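Local coordinates for Pbp related beta-lactamase (Pyrococcus abyssi, PDB 2QMI), which probably acts as a serine peptidase related to penicillin-binding proteins and beta-lactamases, assembling into a self-compartmentalizing octamer, at residues 150-153 with 154-158; 225-228 with 229-233; 99-102 with 103-107; 169-172 with 173-177. All blocks are in the same frame, centred on the assembly; numbering follows the deposited sequence.

All four contacts are local, each within nine consecutive residues of the beta-lactamase-like domain. Along the chain contact 3 comes first, then contact 1, contact 4 and contact 2. Contact 3, on helix 101-105, touches contacts 1 and 4: its centre lies about 10 Å from that of contact 1, a surface turn preceding helix 162-176, and about 15 Å from that of contact 4, the last turns of that helix. Contact 2, between strands 222-225 and 238-239, is about 21 Å from contact 4, centre to centre, and meets it where Ala233 packs on Gly169. Val101, Leu104 and Ile171 thus bring helices 101-105 and 162-176 together, while contacts 1 and 2 also face neighbouring subunits of the octamer.

Contact 1 of 4, residues 150-153 with 154-158; sequences AVAK and PGERF
Lys153 O is gripped by two donors, the backbone N-H of Glu156 and water 1, and the first of these bonds closes a type II beta turn from Lys153 to Glu156. Glu156 N lies 3.2 Å from Lys153 O, tilted 29° from the carbonyl plane. Water 1, 2.7 Å from the same Lys153 O, appears to donate to it, although other acceptors compete for its protons. That water also accepts from Arg157 N at 2.7 Å, so a solvent molecule carries the turn one residue further. Pro154 and Gly155 occupy the two corners; the positive phi of Gly155 (86°) is what the third position of such a turn calls for, and one that glycine adopts readily.

The side chain of Glu156 folds back over the turn. With CG beside its own backbone N (chi1 -57°) and the chain extended beyond, the carboxylate arrives alongside CB of Lys153, Glu156 CD lying 3.6 Å from Lys153 CB. Glu156 OE1 takes a weak bond from Lys153 N at 3.4 Å. The lysine itself stretches outward, and its ammonium remains apart from the carboxylate, Lys153 NZ being 5.1 Å from Glu156 OE2, so any attraction is probably weak.

Residues flanking the turn meet a second subunit: Val151 packs on Arg443 and Arg157 on Ile438, both in the octamerisation domain of that neighbouring chain. Just before the turn, the methyl of Ala152 comes near the same carboxylate, its CB 4.1 Å from Glu156 OE1.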
loop_
_atom_site.group_PDB
_atom_site.type_symbol
_atom_site.label_atom_id
_atom_site.label_comp_id
_atom_site.label_asym_id
_atom_site.label_seq_id
_atom_site.Cartn_x
_atom_site.Cartn_y
_atom_site.Cartn_z
ATOM N N ALA A 150 -6.401 26.967 38.373
ATOM C CA ALA A 150 -5.504 28.085 38.665
ATOM C C ALA A 150 -4.110 27.635 39.107
ATOM O O ALA A 150 -3.953 26.577 39.717
ATOM C CB ALA A 150 -6.122 28.975 39.731
ATOM N N VAL A 151 -3.104 28.446 38.792
ATOM C CA VAL A 151 -1.724 28.141 39.151
ATOM C C VAL A 151 -1.071 29.309 39.889
ATOM O O VAL A 151 -0.051 29.136 40.554
ATOM C CB VAL A 151 -0.892 27.809 37.908
ATOM C CG1 VAL A 151 -1.449 26.567 37.240
ATOM C CG2 VAL A 151 -0.910 28.989 36.940
ATOM N N ALA A 152 -1.663 30.497 39.772
ATOM C CA ALA A 152 -1.143 31.679 40.457
ATOM C C ALA A 152 -2.319 32.496 40.995
ATOM O O ALA A 152 -3.465 32.263 40.611
ATOM C CB ALA A 152 -0.304 32.529 39.490
ATOM N N LYS A 153 -2.034 33.444 41.887
ATOM C CA LYS A 153 -3.078 34.300 42.448
ATOM C C LYS A 153 -3.511 35.294 41.385
ATOM O O LYS A 153 -2.735 35.640 40.503
ATOM C CB LYS A 153 -2.561 35.085 43.662
ATOM C CG LYS A 153 -2.296 34.243 44.896
ATOM C CD LYS A 153 -1.726 35.078 46.032
ATOM C CE LYS A 153 -1.309 34.188 47.200
ATOM N NZ LYS A 153 -0.588 34.950 48.271
ATOM N N PRO A 154 -4.764 35.765 41.458
ATOM C CA PRO A 154 -5.279 36.731 40.488
ATOM C C PRO A 154 -4.361 37.948 40.344
ATOM O O PRO A 154 -3.927 38.532 41.341
ATOM C CB PRO A 154 -6.633 37.112 41.081
ATOM C CG PRO A 154 -7.081 35.831 41.711
ATOM C CD PRO A 154 -5.822 35.352 42.399
ATOM N N GLY A 155 -4.060 38.318 39.104
ATOM C CA GLY A 155 -3.224 39.476 38.864
ATOM C C GLY A 155 -1.722 39.285 38.868
ATOM O O GLY A 155 -0.991 40.238 38.619
ATOM N N GLU A 156 -1.246 38.078 39.143
ATOM C CA GLU A 156 0.193 37.840 39.154
ATOM C C GLU A 156 0.749 37.419 37.792
ATOM O O GLU A 156 1.891 37.747 37.470
ATOM C CB GLU A 156 0.562 36.789 40.216
ATOM C CG GLU A 156 0.112 37.156 41.641
ATOM C CD GLU A 156 0.720 36.266 42.724
ATOM O OE1 GLU A 156 0.868 35.047 42.488
ATOM O OE2 GLU A 156 1.038 36.788 43.822
ATOM N N ARG A 157 -0.040 36.705 36.987
ATOM C CA ARG A 157 0.445 36.260 35.677
ATOM C C ARG A 157 -0.561 36.347 34.534
ATOM O O ARG A 157 -1.770 36.393 34.749
ATOM C CB ARG A 157 0.984 34.821 35.765
ATOM C CG ARG A 157 2.310 34.714 36.504
ATOM C CD ARG A 157 2.830 33.291 36.538
ATOM N NE ARG A 157 3.120 32.758 35.212
ATOM C CZ ARG A 157 3.679 31.567 35.000
ATOM N NH1 ARG A 157 4.010 30.799 36.033
ATOM N NH2 ARG A 157 3.900 31.138 33.759
ATOM N N PHE A 158 -0.034 36.359 33.312
ATOM C CA PHE A 158 -0.848 36.452 32.109
ATOM C C PHE A 158 -1.006 35.108 31.396
ATOM O O PHE A 158 -0.029 34.463 31.030
ATOM C CB PHE A 158 -0.224 37.474 31.146
ATOM C CG PHE A 158 -0.993 37.661 29.858
ATOM C CD1 PHE A 158 -2.077 38.530 29.796
ATOM C CD2 PHE A 158 -0.642 36.949 28.711
ATOM C CE1 PHE A 158 -2.799 38.690 28.615
ATOM C CE2 PHE A 158 -1.365 37.104 27.519
ATOM C CZ PHE A 158 -2.446 37.977 27.477
HETATM O O HOH W 1 -2.254 35.379 37.892
#

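Contact 2 of 4, residues 225-228 with 229-233; sequences QPFP and YGITA
Phe227 starts the contact by presenting one edge of its ring to the face of Tyr229, two residues on; just before it, the carbonyl of Pro226 accepts a hydrogen bond from Arg46 of a third subunit. The aromatic pair is edge-to-face, with ring centroids 4.9 Å apart and planes at 56°, well short of a perpendicular T. Phe227 CD2 does the touching: it stands over the phenol face toward the rim, 3.5 Å from Tyr229 CD1. Phe227 CB adds a CH-pi contact, 4.1 Å from the centroid of the Tyr229 ring, so one face of the phenol is covered by two carbons, CB and CD2, of one side chain. The torsion of Phe227 explains the pose, since CG lies opposite the backbone N (chi1 -173°), which carries the benzyl group forward along the chain. At the far end of the same ring, Phe227 CZ meets Ile231 CG2 at 4.3 Å.

Pro228 follows and sits at the centre of an inverse gamma turn, the tight bend that makes Phe227 and Tyr229 neighbours. The bond that closes the turn is weak: Tyr229 N reaches Phe227 O at 3.1 Å with an N-H...O angle of 138°. The prolyl ring itself contributes CD, which lies over one face of the Phe227 ring. Beyond it Gly230 takes a positive phi that suits a glycine.

The bend lies at a subunit interface. Arg46 of the third subunit donates to the carbonyl of Phe227 as well, while Tyr40 OH of that subunit hydrogen-bonds to Tyr229 O; in its own chain, Ile231 packs on Tyr116 of helix 116-124.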
loop_
_atom_site.group_PDB
_atom_site.type_symbol
_atom_site.label_atom_id
_atom_site.label_comp_id
_atom_site.label_asym_id
_atom_site.label_seq_id
_atom_site.Cartn_x
_atom_site.Cartn_y
_atom_site.Cartn_z
ATOM N N GLN A 225 -14.872 25.826 4.634
ATOM C CA GLN A 225 -15.453 25.574 5.947
ATOM C C GLN A 225 -16.286 26.778 6.357
ATOM O O GLN A 225 -15.799 27.912 6.341
ATOM C CB GLN A 225 -14.347 25.344 6.988
ATOM C CG GLN A 225 -13.589 24.036 6.814
ATOM C CD GLN A 225 -14.351 22.850 7.361
ATOM O OE1 GLN A 225 -15.559 22.917 7.592
ATOM N NE2 GLN A 225 -13.646 21.747 7.566
ATOM N N PRO A 226 -17.555 26.552 6.726
ATOM C CA PRO A 226 -18.449 27.638 7.144
ATOM C C PRO A 226 -18.075 28.156 8.533
ATOM O O PRO A 226 -17.400 27.468 9.303
ATOM C CB PRO A 226 -19.830 26.976 7.137
ATOM C CG PRO A 226 -19.662 25.796 6.193
ATOM C CD PRO A 226 -18.300 25.293 6.559
ATOM N N PHE A 227 -18.513 29.369 8.850
ATOM C CA PHE A 227 -18.232 29.961 10.153
ATOM C C PHE A 227 -18.697 29.000 11.254
ATOM O O PHE A 227 -19.702 28.305 11.091
ATOM C CB PHE A 227 -18.975 31.293 10.302
ATOM C CG PHE A 227 -18.602 32.052 11.542
ATOM C CD1 PHE A 227 -17.452 32.832 11.574
ATOM C CD2 PHE A 227 -19.367 31.938 12.698
ATOM C CE1 PHE A 227 -17.067 33.484 12.741
ATOM C CE2 PHE A 227 -18.991 32.582 13.868
ATOM C CZ PHE A 227 -17.838 33.357 13.889
ATOM N N PRO A 228 -17.969 28.941 12.387
ATOM C CA PRO A 228 -18.381 28.038 13.467
ATOM C C PRO A 228 -19.329 28.739 14.445
ATOM O O PRO A 228 -18.960 29.047 15.584
ATOM C CB PRO A 228 -17.056 27.664 14.110
ATOM C CG PRO A 228 -16.319 28.958 14.042
ATOM C CD PRO A 228 -16.606 29.448 12.631
ATOM N N TYR A 229 -20.551 28.990 13.982
ATOM C CA TYR A 229 -21.573 29.653 14.786
ATOM C C TYR A 229 -21.757 29.014 16.153
ATOM O O TYR A 229 -21.974 27.801 16.258
ATOM C CB TYR A 229 -22.905 29.660 14.037
ATOM C CG TYR A 229 -22.886 30.553 12.822
ATOM C CD1 TYR A 229 -22.861 31.945 12.953
ATOM C CD2 TYR A 229 -22.867 30.008 11.537
ATOM C CE1 TYR A 229 -22.816 32.773 11.829
ATOM C CE2 TYR A 229 -22.824 30.820 10.413
ATOM C CZ TYR A 229 -22.798 32.199 10.564
ATOM O OH TYR A 229 -22.763 32.987 9.445
ATOM N N GLY A 230 -21.656 29.845 17.188
ATOM C CA GLY A 230 -21.817 29.388 18.554
ATOM C C GLY A 230 -21.045 30.247 19.539
ATOM O O GLY A 230 -21.502 30.501 20.646
ATOM N N ILE A 231 -19.865 30.690 19.124
ATOM C CA ILE A 231 -18.987 31.525 19.938
ATOM C C ILE A 231 -19.535 32.969 19.923
ATOM O O ILE A 231 -20.118 33.393 18.932
ATOM C CB ILE A 231 -17.543 31.427 19.354
ATOM C CG1 ILE A 231 -16.533 32.149 20.234
ATOM C CG2 ILE A 231 -17.510 32.000 17.955
ATOM C CD1 ILE A 231 -15.100 31.901 19.791
ATOM N N THR A 232 -19.365 33.717 21.015
ATOM C CA THR A 232 -19.895 35.084 21.083
ATOM C C THR A 232 -18.972 36.203 21.591
ATOM O O THR A 232 -18.306 36.868 20.800
ATOM C CB THR A 232 -21.184 35.136 21.941
ATOM O OG1 THR A 232 -20.935 34.527 23.215
ATOM C CG2 THR A 232 -22.320 34.412 21.248
ATOM N N ALA A 233 -18.961 36.418 22.908
ATOM C CA ALA A 233 -18.163 37.473 23.533
ATOM C C ALA A 233 -16.642 37.363 23.343
ATOM O O ALA A 233 -15.947 38.379 23.302
ATOM C CB ALA A 233 -18.493 37.552 25.023
#

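Contact 3 of 4, residues 99-102 with 103-107; sequences VTVH and HLLTH
Hydrogen bonds at both ends define this short helix, 101-105. At its start Thr100 is the N-cap: a chi1 of 67° swings OG1 over the first turn, where it accepts from His103 N at 3.2 Å and more weakly from His102 N. Thr100 O then receives Leu104 N almost in line with its C=O bond, at 3.1 Å. At the other end His102 O accepts from Thr106 N at 3.1 Å, and His107, with positive phi, completes a Schellman motif. The hydroxyl of Thr106 has several possible partners: OG1 is 2.9 Å from His102 O, with His103 O also in reach, and it bonds to Ser108 OG.

Ring contacts come next. Thr100 OG1 sits above one face of the His103 imidazole, 3.1 Å over the plane and near its rim. Thr106 CG2 makes a CH-pi contact with a face of His102, 4.2 Å from the ring centroid, while His102 ND1 is hydrogen-bonded to Tyr286 OH.

Apolar contacts line the buried flank, where Val99 CG1 meets Leu104 CD2 at 3.9 Å and Leu104 and Leu105 pack on Leu168 of helix 162-176.

The chemistry implies a helix whose first-turn amides, of His102 and His103, are capped by the Thr100 hydroxyl, whose C-terminal turn is closed by bonds back to His102 O and Leu104 O, and whose end delivers His107 beside Lys62, the lysine of a presumed SxxK catalytic motif.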
loop_
_atom_site.group_PDB
_atom_site.type_symbol
_atom_site.label_atom_id
_atom_site.label_comp_id
_atom_site.label_asym_id
_atom_site.label_seq_id
_atom_site.Cartn_x
_atom_site.Cartn_y
_atom_site.Cartn_z
ATOM N N VAL A 99 -11.393 36.680 41.892
ATOM C CA VAL A 99 -11.083 37.075 40.522
ATOM C C VAL A 99 -12.038 38.229 40.213
ATOM O O VAL A 99 -13.248 38.108 40.416
ATOM C CB VAL A 99 -11.345 35.921 39.518
ATOM C CG1 VAL A 99 -11.265 36.445 38.095
ATOM C CG2 VAL A 99 -10.336 34.800 39.726
ATOM N N THR A 100 -11.499 39.347 39.730
ATOM C CA THR A 100 -12.322 40.521 39.429
ATOM C C THR A 100 -12.541 40.741 37.936
ATOM O O THR A 100 -11.880 40.112 37.105
ATOM C CB THR A 100 -11.682 41.797 39.981
ATOM O OG1 THR A 100 -10.472 42.059 39.263
ATOM C CG2 THR A 100 -11.371 41.647 41.466
ATOM N N VAL A 101 -13.459 41.648 37.606
ATOM C CA VAL A 101 -13.760 41.975 36.212
ATOM C C VAL A 101 -12.481 42.452 35.521
ATOM O O VAL A 101 -12.288 42.250 34.320
ATOM C CB VAL A 101 -14.818 43.103 36.109
ATOM C CG1 VAL A 101 -15.112 43.407 34.644
ATOM C CG2 VAL A 101 -16.094 42.692 36.832
ATOM N N HIS A 102 -11.616 43.091 36.301
ATOM C CA HIS A 102 -10.347 43.600 35.813
ATOM C C HIS A 102 -9.439 42.435 35.453
ATOM O O HIS A 102 -8.794 42.449 34.406
ATOM C CB HIS A 102 -9.675 44.456 36.891
ATOM C CG HIS A 102 -8.272 44.854 36.559
ATOM N ND1 HIS A 102 -7.974 45.791 35.594
ATOM C CD2 HIS A 102 -7.085 44.427 37.053
ATOM C CE1 HIS A 102 -6.662 45.924 35.509
ATOM N NE2 HIS A 102 -6.101 45.109 36.383
ATOM N N HIS A 103 -9.381 41.435 36.332
ATOM C CA HIS A 103 -8.551 40.258 36.089
ATOM C C HIS A 103 -8.931 39.583 34.767
ATOM O O HIS A 103 -8.057 39.237 33.970
ATOM C CB HIS A 103 -8.687 39.241 37.232
ATOM C CG HIS A 103 -8.150 39.721 38.548
ATOM N ND1 HIS A 103 -6.948 40.386 38.668
ATOM C CD2 HIS A 103 -8.640 39.605 39.804
ATOM C CE1 HIS A 103 -6.723 40.662 39.941
ATOM N NE2 HIS A 103 -7.734 40.198 40.652
ATOM N N LEU A 104 -10.228 39.395 34.537
ATOM C CA LEU A 104 -10.701 38.756 33.309
ATOM C C LEU A 104 -10.324 39.564 32.071
ATOM O O LEU A 104 -9.910 39.008 31.059
ATOM C CB LEU A 104 -12.223 38.572 33.341
ATOM C CG LEU A 104 -12.850 37.663 34.404
ATOM C CD1 LEU A 104 -14.367 37.632 34.207
ATOM C CD2 LEU A 104 -12.271 36.264 34.305
ATOM N N LEU A 105 -10.482 40.879 32.155
ATOM C CA LEU A 105 -10.153 41.763 31.039
ATOM C C LEU A 105 -8.677 41.668 30.666
ATOM O O LEU A 105 -8.315 41.778 29.494
ATOM C CB LEU A 105 -10.473 43.215 31.407
ATOM C CG LEU A 105 -11.933 43.655 31.511
ATOM C CD1 LEU A 105 -12.007 45.019 32.197
ATOM C CD2 LEU A 105 -12.552 43.704 30.118
ATOM N N THR A 106 -7.832 41.465 31.673
ATOM C CA THR A 106 -6.393 41.386 31.475
ATOM C C THR A 106 -5.820 39.972 31.379
ATOM O O THR A 106 -4.605 39.803 31.274
ATOM C CB THR A 106 -5.656 42.133 32.610
ATOM O OG1 THR A 106 -6.067 41.601 33.874
ATOM C CG2 THR A 106 -5.974 43.619 32.569
ATOM N N HIS A 107 -6.683 38.959 31.400
ATOM C CA HIS A 107 -6.226 37.576 31.337
ATOM C C HIS A 107 -5.244 37.327 32.468
ATOM O O HIS A 107 -4.204 36.703 32.260
ATOM C CB HIS A 107 -5.521 37.287 30.011
ATOM C CG HIS A 107 -6.389 37.471 28.808
ATOM N ND1 HIS A 107 -7.435 36.628 28.507
ATOM C CD2 HIS A 107 -6.356 38.398 27.822
ATOM C CE1 HIS A 107 -8.011 37.027 27.387
ATOM N NE2 HIS A 107 -7.375 38.101 26.952
#

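Contact 4 of 4, residues 169-172 with 173-177; sequences GKII and EKVSG
Lys170 and Glu173 lean across one another on the surface of helix 162-176, three residues apart, and join in a salt bridge. The lysine chain bends at chi2 (52°) and again at chi3, curling NZ toward the carboxylate of the next turn. Glu173 meets it with an extended chain: Lys170 NZ reaches Glu173 OE1 at 2.5 Å on the syn side, 32° out of the carboxylate plane, a modelled distance so short that its exact value calls for caution. The other oxygen is occupied too, since Glu173 OE2 accepts from water 2 at 2.7 Å and from Tyr180 N, and the carboxylate is held through both oxygens. Lys170 NZ has a second salt-bridge partner in Glu137, so two carboxylates would favour its charged form.

One turn beyond Ile172, Ser176 turns its hydroxyl back to that residue's carbonyl, Ser176 OG donating to Ile172 O at 2.9 Å. The helical bond from Ser176 N to Ile172 O, 2.8 Å long, arrives from the opposite face of that carbonyl plane. Gly177, with positive phi, then ends the helix, and Ser176 OG also bonds to Val178 N beyond it.

The apolar flank points into the domain: Ile172 lies against Thr65, Ala68 and Ile69 of helix 61-74 and against Tyr180 and Tyr183 of helix 180-189, and so ties helix 162-176 to both.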
loop_
_atom_site.group_PDB
_atom_site.type_symbol
_atom_site.label_atom_id
_atom_site.label_comp_id
_atom_site.label_asym_id
_atom_site.label_seq_id
_atom_site.Cartn_x
_atom_site.Cartn_y
_atom_site.Cartn_z
ATOM N N GLY A 169 -19.004 38.208 28.878
ATOM C CA GLY A 169 -20.224 38.287 28.092
ATOM C C GLY A 169 -21.448 38.038 28.965
ATOM O O GLY A 169 -22.507 38.639 28.765
ATOM N N LYS A 170 -21.297 37.147 29.941
ATOM C CA LYS A 170 -22.376 36.806 30.859
ATOM C C LYS A 170 -22.592 37.938 31.865
ATOM O O LYS A 170 -23.716 38.215 32.276
ATOM C CB LYS A 170 -22.040 35.502 31.595
ATOM C CG LYS A 170 -23.155 34.983 32.502
ATOM C CD LYS A 170 -24.467 34.891 31.742
ATOM C CE LYS A 170 -24.359 33.958 30.553
ATOM N NZ LYS A 170 -25.575 34.057 29.678
ATOM N N ILE A 171 -21.503 38.583 32.267
ATOM C CA ILE A 171 -21.583 39.699 33.200
ATOM C C ILE A 171 -22.365 40.831 32.532
ATOM O O ILE A 171 -23.178 41.507 33.169
ATOM C CB ILE A 171 -20.171 40.180 33.596
ATOM C CG1 ILE A 171 -19.522 39.133 34.502
ATOM C CG2 ILE A 171 -20.246 41.527 34.291
ATOM C CD1 ILE A 171 -18.140 39.473 34.970
ATOM N N ILE A 172 -22.131 41.017 31.238
ATOM C CA ILE A 172 -22.820 42.053 30.481
ATOM C C ILE A 172 -24.324 41.805 30.475
ATOM O O ILE A 172 -25.112 42.734 30.641
ATOM C CB ILE A 172 -22.290 42.108 29.038
ATOM C CG1 ILE A 172 -20.892 42.737 29.045
ATOM C CG2 ILE A 172 -23.267 42.855 28.137
ATOM C CD1 ILE A 172 -20.217 42.793 27.683
ATOM N N GLU A 173 -24.726 40.553 30.296
ATOM C CA GLU A 173 -26.146 40.229 30.280
ATOM C C GLU A 173 -26.723 40.398 31.686
ATOM O O GLU A 173 -27.821 40.929 31.863
ATOM C CB GLU A 173 -26.365 38.791 29.799
ATOM C CG GLU A 173 -25.674 38.457 28.481
ATOM C CD GLU A 173 -26.176 37.160 27.870
ATOM O OE1 GLU A 173 -26.404 36.194 28.630
ATOM O OE2 GLU A 173 -26.334 37.104 26.632
ATOM N N LYS A 174 -25.971 39.938 32.680
ATOM C CA LYS A 174 -26.402 40.031 34.063
ATOM C C LYS A 174 -26.688 41.481 34.452
ATOM O O LYS A 174 -27.699 41.777 35.090
ATOM C CB LYS A 174 -25.322 39.454 34.987
ATOM C CG LYS A 174 -25.585 39.683 36.477
ATOM C CD LYS A 174 -26.819 38.925 36.950
ATOM C CE LYS A 174 -27.150 39.258 38.395
ATOM N NZ LYS A 174 -28.365 38.520 38.849
ATOM N N VAL A 175 -25.801 42.384 34.053
ATOM C CA VAL A 175 -25.949 43.796 34.390
ATOM C C VAL A 175 -26.878 44.611 33.497
ATOM O O VAL A 175 -27.643 45.421 34.005
ATOM C CB VAL A 175 -24.571 44.491 34.442
ATOM C CG1 VAL A 175 -24.744 45.986 34.644
ATOM C CG2 VAL A 175 -23.736 43.893 35.569
ATOM N N SER A 176 -26.822 44.400 32.183
ATOM C CA SER A 176 -27.652 45.157 31.244
ATOM C C SER A 176 -29.101 44.687 31.164
ATOM O O SER A 176 -29.985 45.446 30.756
ATOM C CB SER A 176 -27.057 45.090 29.836
ATOM O OG SER A 176 -27.377 43.854 29.205
ATOM N N GLY A 177 -29.343 43.431 31.522
ATOM C CA GLY A 177 -30.692 42.908 31.462
ATOM C C GLY A 177 -31.053 42.323 30.108
ATOM O O GLY A 177 -32.100 41.691 29.974
HETATM O O HOH W 2 -26.215 34.425 26.348
#